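Local structure of fatty acyl CoA synthetase FADD13 (FATTY-ACYL-CoA SYNTHETASE) (Mycobacterium tuberculosis, 3R44) at residues K16-M21 and E193-A198; L84-A89 and T227-S232. The protein belongs to the ANL clan of AMP-binding enzymes, built from a large N-terminal AMP-binding domain and a smaller C-terminal domain. All coordinates share one frame; numbering follows the deposited sequence. Where two conformers were deposited one is given.

Contact 1: K16-M21 and E193-A198; sequences KNIGWM and ESVHSA. With HIS (histidine), chain B.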
ATOM      1  N   LYS A  16      -5.879 -21.538 -12.134  1.00 16.89           N
ATOM      2  CA  LYS A  16      -6.108 -20.253 -11.500  1.00 16.61           C
ATOM      3  C   LYS A  16      -5.261 -20.136 -10.225  1.00 16.65           C
ATOM      4  O   LYS A  16      -5.708 -19.593  -9.219  1.00 15.44           O
ATOM      5  CB  LYS A  16      -7.595 -20.131 -11.184  1.00 19.11           C
ATOM      6  CG  LYS A  16      -8.443 -20.029 -12.437  1.00 20.74           C
ATOM      7  CD  LYS A  16      -9.946 -20.045 -12.053  1.00 26.56           C
ATOM      8  CE  LYS A  16     -10.824 -20.309 -13.260  1.00 31.91           C
ATOM      9  NZ  LYS A  16     -10.542 -19.392 -14.358  1.00 34.62           N
ATOM     10  N   ASN A  17      -4.055 -20.696 -10.271  1.00 15.21           N
ATOM     11  CA  ASN A  17      -3.166 -20.645  -9.128  1.00 14.84           C
ATOM     12  C   ASN A  17      -1.960 -19.742  -9.438  1.00 12.89           C
ATOM     13  O   ASN A  17      -1.250 -19.935 -10.440  1.00 12.55           O
ATOM     14  CB  ASN A  17      -2.741 -22.079  -8.768  1.00 14.86           C
ATOM     15  CG  ASN A  17      -1.846 -22.128  -7.593  1.00 16.42           C
ATOM     16  OD1 ASN A  17      -0.715 -21.663  -7.638  1.00 14.94           O
ATOM     17  ND2 ASN A  17      -2.336 -22.701  -6.514  1.00 13.42           N
ATOM     18  N   ILE A  18      -1.690 -18.785  -8.560  1.00 12.41           N
ATOM     19  CA  ILE A  18      -0.654 -17.796  -8.780  1.00 11.77           C
ATOM     20  C   ILE A  18       0.723 -18.457  -8.832  1.00 12.32           C
ATOM     21  O   ILE A  18       1.600 -18.016  -9.580  1.00 12.93           O
ATOM     22  CB  ILE A  18      -0.699 -16.718  -7.620  1.00 12.06           C
ATOM     23  CG1 ILE A  18      -1.962 -15.861  -7.783  1.00 12.20           C
ATOM     24  CG2 ILE A  18       0.554 -15.894  -7.600  1.00 13.29           C
ATOM     25  CD1 ILE A  18      -1.967 -14.960  -9.026  1.00 12.66           C
ATOM     26  N   GLY A  19       0.920 -19.521  -8.035  1.00 12.50           N
ATOM     27  CA  GLY A  19       2.139 -20.303  -8.079  1.00 13.81           C
ATOM     28  C   GLY A  19       2.310 -21.066  -9.392  1.00 13.52           C
ATOM     29  O   GLY A  19       3.420 -21.170  -9.929  1.00 13.86           O
ATOM     30  N   TRP A  20       1.213 -21.513  -9.986  1.00 11.64           N
ATOM     31  CA  TRP A  20       1.256 -22.189 -11.297  1.00 13.11           C
ATOM     32  C   TRP A  20       1.536 -21.177 -12.370  1.00 13.77           C
ATOM     33  O   TRP A  20       2.257 -21.440 -13.373  1.00 13.38           O
ATOM     34  CB  TRP A  20      -0.076 -22.945 -11.597  1.00 13.49           C
ATOM     35  CG  TRP A  20       0.089 -23.948 -12.648  1.00 15.16           C
ATOM     36  CD1 TRP A  20      -0.422 -23.926 -13.899  1.00 16.82           C
ATOM     37  CD2 TRP A  20       0.849 -25.159 -12.536  1.00 19.89           C
ATOM     38  NE1 TRP A  20      -0.015 -25.035 -14.592  1.00 19.48           N
ATOM     39  CE2 TRP A  20       0.762 -25.817 -13.774  1.00 24.15           C
ATOM     40  CE3 TRP A  20       1.592 -25.751 -11.501  1.00 21.76           C
ATOM     41  CZ2 TRP A  20       1.376 -27.064 -14.005  1.00 25.77           C
ATOM     42  CZ3 TRP A  20       2.207 -27.004 -11.733  1.00 27.79           C
ATOM     43  CH2 TRP A  20       2.081 -27.640 -12.967  1.00 28.28           C
ATOM     44  N   MET A  21       1.024 -19.968 -12.149  1.00 13.65           N
ATOM     45  CA  MET A  21       1.355 -18.882 -13.057  1.00 14.22           C
ATOM     46  C   MET A  21       2.853 -18.650 -13.172  1.00 12.93           C
ATOM     47  O   MET A  21       3.394 -18.399 -14.281  1.00 13.41           O
ATOM     48  CB  MET A  21       0.608 -17.578 -12.732  1.00 14.29           C
ATOM     49  CG  MET A  21       0.788 -16.534 -13.773  1.00 18.92           C
ATOM     50  SD  MET A  21       0.052 -14.933 -13.345  1.00 26.91           S
ATOM     51  CE  MET A  21       1.259 -14.515 -12.034  1.00 22.64           C
ATOM     52  N   GLU A 193      -7.526 -15.367  -7.133  1.00 13.17           N
ATOM     53  CA  GLU A 193      -8.314 -14.582  -8.073  1.00 15.54           C
ATOM     54  C   GLU A 193      -8.117 -13.093  -7.894  1.00 15.16           C
ATOM     55  O   GLU A 193      -7.975 -12.394  -8.882  1.00 13.77           O
ATOM     56  CB  GLU A 193      -9.811 -14.910  -7.956  1.00 17.42           C
ATOM     57  CG  GLU A 193     -10.748 -13.933  -8.681  1.00 22.92           C
ATOM     58  CD  GLU A 193     -12.228 -14.357  -8.569  1.00 31.02           C
ATOM     59  OE1 GLU A 193     -12.820 -14.158  -7.491  1.00 36.24           O
ATOM     60  OE2 GLU A 193     -12.790 -14.935  -9.521  1.00 35.04           O
ATOM     61  N   SER A 194      -8.159 -12.595  -6.650  1.00 14.10           N
ATOM     62  CA  SER A 194      -8.016 -11.138  -6.454  1.00 13.12           C
ATOM     63  C   SER A 194      -6.642 -10.619  -6.803  1.00 13.30           C
ATOM     64  O   SER A 194      -6.477  -9.573  -7.373  1.00 11.25           O
ATOM     65  CB  SER A 194      -8.584 -10.714  -5.060  1.00 14.05           C
ATOM     66  OG  SER A 194      -7.819 -11.235  -3.963  1.00 14.86           O
ATOM     67  N   VAL A 195      -5.627 -11.400  -6.478  1.00 13.30           N
ATOM     68  CA  VAL A 195      -4.268 -11.082  -6.742  1.00 14.70           C
ATOM     69  C   VAL A 195      -4.029 -11.079  -8.257  1.00 13.48           C
ATOM     70  O   VAL A 195      -3.396 -10.172  -8.822  1.00 14.41           O
ATOM     71  CB  VAL A 195      -3.376 -12.174  -6.003  1.00 15.04           C
ATOM     72  CG1 VAL A 195      -2.008 -12.261  -6.507  1.00 16.95           C
ATOM     73  CG2 VAL A 195      -3.404 -11.906  -4.496  1.00 19.99           C
ATOM     74  N   HIS A 196      -4.521 -12.115  -8.910  1.00 13.97           N
ATOM     75  CA  HIS A 196      -4.420 -12.190 -10.363  1.00 14.22           C
ATOM     76  C   HIS A 196      -5.129 -10.990 -11.012  1.00 13.54           C
ATOM     77  O   HIS A 196      -4.616 -10.397 -11.958  1.00 14.52           O
ATOM     78  CB  HIS A 196      -5.021 -13.480 -10.863  1.00 14.31           C
ATOM     79  CG  HIS A 196      -5.232 -13.510 -12.345  1.00 21.39           C
ATOM     80  ND1 HIS A 196      -6.466 -13.288 -12.928  1.00 24.90           N
ATOM     81  CD2 HIS A 196      -4.352 -13.683 -13.359  1.00 23.19           C
ATOM     82  CE1 HIS A 196      -6.333 -13.352 -14.246  1.00 29.04           C
ATOM     83  NE2 HIS A 196      -5.064 -13.610 -14.532  1.00 25.80           N
ATOM     84  N   SER A 197      -6.307 -10.653 -10.506  1.00 13.72           N
ATOM     85  CA  SER A 197      -7.067  -9.534 -11.079  0.50 14.60           C
ATOM     86  C   SER A 197      -6.326  -8.218 -10.906  1.00 14.93           C
ATOM     87  O   SER A 197      -6.280  -7.403 -11.814  1.00 15.15           O
ATOM     88  CB  SER A 197      -8.443  -9.470 -10.457  0.50 15.61           C
ATOM     89  OG  SER A 197      -9.222 -10.551 -10.945  0.50 16.43           O
ATOM     90  N   ALA A 198      -5.725  -8.027  -9.753  1.00 14.17           N
ATOM     91  CA  ALA A 198      -5.012  -6.813  -9.489  1.00 14.30           C
ATOM     92  C   ALA A 198      -3.795  -6.758 -10.361  1.00 13.98           C
ATOM     93  O   ALA A 198      -3.485  -5.707 -10.897  1.00 15.26           O
ATOM     94  CB  ALA A 198      -4.594  -6.764  -7.986  1.00 14.62           C
TER
HETATM   95  N   HIS B 504      -9.500 -15.942 -13.944  1.00 43.40           N
HETATM   96  CA  HIS B 504      -8.555 -16.654 -13.051  1.00 41.21           C
HETATM   97  C   HIS B 504      -8.637 -16.094 -11.648  1.00 42.49           C
HETATM   98  O   HIS B 504      -8.924 -16.749 -10.642  1.00 42.23           O
HETATM   99  CB  HIS B 504      -7.133 -16.533 -13.637  1.00 41.03           C
HETATM  100  CG  HIS B 504      -6.025 -16.785 -12.668  1.00 34.26           C
HETATM  101  ND1 HIS B 504      -4.764 -17.170 -13.092  1.00 29.97           N
HETATM  102  CD2 HIS B 504      -5.966 -16.710 -11.306  1.00 28.87           C
HETATM  103  CE1 HIS B 504      -3.977 -17.310 -12.031  1.00 26.81           C
HETATM  104  NE2 HIS B 504      -4.678 -17.026 -10.941  1.00 25.01           N
HETATM  105  OXT HIS B 504      -8.401 -14.900 -11.483  1.00 44.43           O

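Contact 2: L84-A89 and T227-S232; sequences LFYGAA and TTVIFS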
ATOM      1  N   LEU A  84       8.906 -17.767  -1.117  1.00 15.34           N
ATOM      2  CA  LEU A  84       8.055 -18.315  -0.011  1.00 16.64           C
ATOM      3  C   LEU A  84       6.596 -18.066  -0.295  1.00 16.18           C
ATOM      4  O   LEU A  84       5.722 -18.932  -0.035  1.00 15.75           O
ATOM      5  CB  LEU A  84       8.406 -17.742   1.361  1.00 16.48           C
ATOM      6  CG  LEU A  84       9.611 -18.476   1.944  1.00 18.89           C
ATOM      7  CD1 LEU A  84      10.305 -17.664   3.093  1.00 22.90           C
ATOM      8  CD2 LEU A  84       9.306 -19.920   2.407  1.00 18.03           C
ATOM      9  N   PHE A  85       6.333 -16.872  -0.793  1.00 15.39           N
ATOM     10  CA  PHE A  85       5.015 -16.500  -1.209  1.00 15.18           C
ATOM     11  C   PHE A  85       4.498 -17.419  -2.355  1.00 14.54           C
ATOM     12  O   PHE A  85       3.373 -17.953  -2.281  1.00 13.76           O
ATOM     13  CB  PHE A  85       4.971 -15.031  -1.649  1.00 16.05           C
ATOM     14  CG  PHE A  85       3.604 -14.565  -1.998  1.00 19.36           C
ATOM     15  CD1 PHE A  85       2.725 -14.083  -1.001  1.00 22.60           C
ATOM     16  CD2 PHE A  85       3.140 -14.656  -3.284  1.00 25.98           C
ATOM     17  CE1 PHE A  85       1.416 -13.636  -1.321  1.00 23.86           C
ATOM     18  CE2 PHE A  85       1.796 -14.255  -3.604  1.00 27.59           C
ATOM     19  CZ  PHE A  85       0.953 -13.734  -2.616  1.00 25.69           C
ATOM     20  N   TYR A  86       5.301 -17.558  -3.397  1.00 12.07           N
ATOM     21  CA  TYR A  86       4.985 -18.458  -4.489  1.00 12.05           C
ATOM     22  C   TYR A  86       4.857 -19.929  -4.065  1.00 13.75           C
ATOM     23  O   TYR A  86       3.978 -20.644  -4.564  1.00 13.53           O
ATOM     24  CB  TYR A  86       5.992 -18.351  -5.605  1.00 13.02           C
ATOM     25  CG  TYR A  86       5.836 -17.122  -6.475  1.00 10.12           C
ATOM     26  CD1 TYR A  86       4.644 -16.899  -7.189  1.00 14.05           C
ATOM     27  CD2 TYR A  86       6.872 -16.215  -6.633  1.00 15.77           C
ATOM     28  CE1 TYR A  86       4.512 -15.769  -8.066  1.00 14.70           C
ATOM     29  CE2 TYR A  86       6.747 -15.126  -7.472  1.00 14.91           C
ATOM     30  CZ  TYR A  86       5.557 -14.898  -8.164  1.00 17.22           C
ATOM     31  OH  TYR A  86       5.408 -13.851  -9.022  1.00 15.20           O
ATOM     32  N   GLY A  87       5.762 -20.381  -3.199  1.00 13.64           N
ATOM     33  CA  GLY A  87       5.747 -21.723  -2.672  1.00 15.56           C
ATOM     34  C   GLY A  87       4.464 -21.975  -1.908  1.00 14.82           C
ATOM     35  O   GLY A  87       3.767 -22.976  -2.113  1.00 14.60           O
ATOM     36  N   ALA A  88       4.106 -21.054  -1.005  1.00 14.69           N
ATOM     37  CA  ALA A  88       2.812 -21.159  -0.305  1.00 15.04           C
ATOM     38  C   ALA A  88       1.615 -21.198  -1.277  1.00 13.95           C
ATOM     39  O   ALA A  88       0.693 -22.022  -1.079  1.00 12.98           O
ATOM     40  CB  ALA A  88       2.620 -19.992   0.714  1.00 14.36           C
ATOM     41  N   ALA A  89       1.641 -20.326  -2.292  1.00 12.21           N
ATOM     42  CA  ALA A  89       0.605 -20.304  -3.347  1.00 11.65           C
ATOM     43  C   ALA A  89       0.401 -21.690  -4.007  1.00 11.99           C
ATOM     44  O   ALA A  89      -0.722 -22.182  -4.150  1.00 13.08           O
ATOM     45  CB  ALA A  89       0.920 -19.210  -4.399  1.00 11.37           C
ATOM     46  N   THR A 227       1.773  -7.062  -5.285  1.00 14.92           N
ATOM     47  CA  THR A 227       1.131  -7.045  -6.604  1.00 15.66           C
ATOM     48  C   THR A 227       2.162  -6.821  -7.725  1.00 15.68           C
ATOM     49  O   THR A 227       2.080  -7.491  -8.767  1.00 13.85           O
ATOM     50  CB  THR A 227      -0.014  -6.039  -6.590  1.00 16.48           C
ATOM     51  OG1 THR A 227      -0.967  -6.471  -5.604  1.00 18.36           O
ATOM     52  CG2 THR A 227      -0.680  -5.942  -7.968  1.00 17.72           C
ATOM     53  N   THR A 228       3.174  -5.956  -7.499  1.00 14.90           N
ATOM     54  CA  THR A 228       4.277  -5.712  -8.451  1.00 14.05           C
ATOM     55  C   THR A 228       5.061  -6.963  -8.717  1.00 13.57           C
ATOM     56  O   THR A 228       5.373  -7.285  -9.845  1.00 12.17           O
ATOM     57  CB  THR A 228       5.259  -4.691  -7.911  1.00 14.32           C
ATOM     58  OG1 THR A 228       4.572  -3.470  -7.730  1.00 16.98           O
ATOM     59  CG2 THR A 228       6.492  -4.439  -8.823  1.00 15.47           C
ATOM     60  N   VAL A 229       5.364  -7.711  -7.682  1.00 12.79           N
ATOM     61  CA  VAL A 229       6.088  -8.977  -7.877  1.00 14.60           C
ATOM     62  C   VAL A 229       5.279  -9.937  -8.784  1.00 14.11           C
ATOM     63  O   VAL A 229       5.793 -10.578  -9.707  1.00 13.93           O
ATOM     64  CB  VAL A 229       6.384  -9.608  -6.510  1.00 14.35           C
ATOM     65  CG1 VAL A 229       6.775 -11.135  -6.606  1.00 14.54           C
ATOM     66  CG2 VAL A 229       7.402  -8.752  -5.697  1.00 15.37           C
ATOM     67  N   ILE A 230       3.991 -10.073  -8.498  1.00 14.89           N
ATOM     68  CA  ILE A 230       3.107 -10.957  -9.254  1.00 14.08           C
ATOM     69  C   ILE A 230       2.881 -10.483 -10.716  1.00 14.47           C
ATOM     70  O   ILE A 230       2.930 -11.272 -11.659  1.00 13.67           O
ATOM     71  CB  ILE A 230       1.711 -11.144  -8.539  1.00 14.39           C
ATOM     72  CG1 ILE A 230       1.884 -11.680  -7.100  1.00 19.89           C
ATOM     73  CG2 ILE A 230       0.786 -12.047  -9.384  1.00 15.48           C
ATOM     74  CD1 ILE A 230       2.815 -12.791  -7.017  1.00 19.58           C
ATOM     75  N   PHE A 231       2.658  -9.206 -10.929  1.00 13.21           N
ATOM     76  CA  PHE A 231       2.465  -8.759 -12.301  1.00 15.86           C
ATOM     77  C   PHE A 231       3.736  -8.792 -13.095  1.00 14.20           C
ATOM     78  O   PHE A 231       3.676  -8.971 -14.290  1.00 13.68           O
ATOM     79  CB  PHE A 231       1.623  -7.476 -12.463  1.00 17.99           C
ATOM     80  CG  PHE A 231       2.377  -6.163 -12.334  1.00 19.37           C
ATOM     81  CD1 PHE A 231       1.946  -5.208 -11.394  1.00 23.82           C
ATOM     82  CD2 PHE A 231       3.453  -5.858 -13.150  1.00 20.01           C
ATOM     83  CE1 PHE A 231       2.599  -3.937 -11.293  1.00 24.77           C
ATOM     84  CE2 PHE A 231       4.091  -4.608 -13.089  1.00 23.69           C
ATOM     85  CZ  PHE A 231       3.674  -3.658 -12.150  1.00 24.67           C
ATOM     86  N   SER A 232       4.864  -8.770 -12.409  1.00 13.32           N
ATOM     87  CA  SER A 232       6.147  -8.965 -13.069  1.00 14.57           C
ATOM     88  C   SER A 232       6.226 -10.365 -13.687  1.00 14.53           C
ATOM     89  O   SER A 232       6.666 -10.536 -14.842  1.00 11.95           O
ATOM     90  CB  SER A 232       7.314  -8.701 -12.121  1.00 14.98           C
ATOM     91  OG  SER A 232       7.425  -7.304 -11.865  1.00 17.08           O
TER
HETATM   92  O   HOH W   1       7.854 -12.359  -9.698  1.00 11.78           O

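Contact 1: K16-M21 and E193-A198
Ile18, in the first turn of helix 18-28, reaches the surface of helix 192-205 at Val195 and His196, while a bound histidine lies beside them, against His196. The arrangement joins the N-capped start of helix 18-28 to helix 192-205. Asn17 is the N-cap: its OD1 accepts from Trp20 N at 3.0 Å and more weakly from Gly19 N, occupying amides that no preceding turn could serve. Along helix 192-205, Glu193 comes first. Its aliphatic part serves the pocket rather than its carboxylate, for CB approaches the ligand's O at 3.4 Å. Lys16 takes a similar role from the facing segment, laying its methylene chain against the ligand, with CG 3.4 Å from the ligand's CA. Met15, Gly169 and His192 are also among the residues lining this pocket. Ser194 faces elsewhere, its buried OG held by bonds to Thr191 N and His190 ND1. Val195 supplies the apolar part of the contact. With CG1 anti to its backbone N (chi1 161°), that methyl lies 3.7 Å from Ile18 CD1, and the two branched side chains meet obliquely; a short beta-branched side chain places its methyl against Ile18 without any further torsion to set. The same Ile18 CD1 rests on the backbone of the next residue, 3.8 Å from His196 N. His196 itself has its ring swung out along the ligand, with CG anti to the backbone N (chi1 167°). A flat aromatic group is well matched to this site, because the two imidazole rings lie nearly parallel. The ligand's CG sits 3.4 Å above the centre of the His196 ring, and at the rim of that ring His196 ND1 comes within 2.9 Å of the ligand's OXT.

Contact 2: L84-A89 and T227-S232
Neighbouring residues Phe85 and Tyr86 take different first torsions, and both rings thereby reach Ile230: Phe85 CG is anti to the backbone N (chi1 -176°), whereas Tyr86 CG is anti to the carbonyl carbon (chi1 -76°). The two helix segments stand 12.2 Å apart at their axes and cross at -70°, so long side chains must bridge the interval. Ile230 CD1, at the end of the longer branch of a beta-branched side chain, lies 3.9 Å from Phe85 CE2 and 3.6 Å from Tyr86 CE1. Phe85 and Ile230 meet at about a right angle, while Tyr86 and Ile230 run past each other in opposite directions. Val229 adds a second apolar surface, its CG1 lying 4.1 Å from Tyr86 CE2. Tyrosine suits this place because its ring packs among aliphatic groups while its hydroxyl meets a polar one. A water in the plane of the ring, at its edge, lies 2.9 Å from Tyr86 OH and donates to Val229 O at 2.7 Å, linking the two helices through a buried polar site. One turn away, Ser232 turns its hydroxyl back on its own helix: OG donates to Thr228 O at 2.9 Å, from the face of that carbonyl opposite to Ser232 N, which makes the usual helical bond. Each helix belongs to a beta-alpha-beta crossover, 79-91 between strands 70-74 and 94-97 of the parallel sheet, 223-235 between strands 213-216 and 238-241 of the mixed sheet, a meeting of helices from two sheets that fits the layered alpha/beta architecture of the AMP-binding domain.

From the N terminus the chain passes through 16-21, then 84-89, then 193-198 and finally 227-232, so the contacts cross: contact 1 closes a loop of 171 residues, and contact 2 starts within that loop and closes its own, of 137 residues, beyond it. Their centres are 9 Å apart and they touch directly. Asn17 ND2 probably donates to Ala89 O at 2.9 Å, while Met21 CE packs 3.7 Å from Ile230 CG2. The amino-terminal helix 18-28 is thus joined at once to helix 79-91 of the parallel-sheet region, to helix 192-205, and to helix 223-235 of the mixed-sheet region.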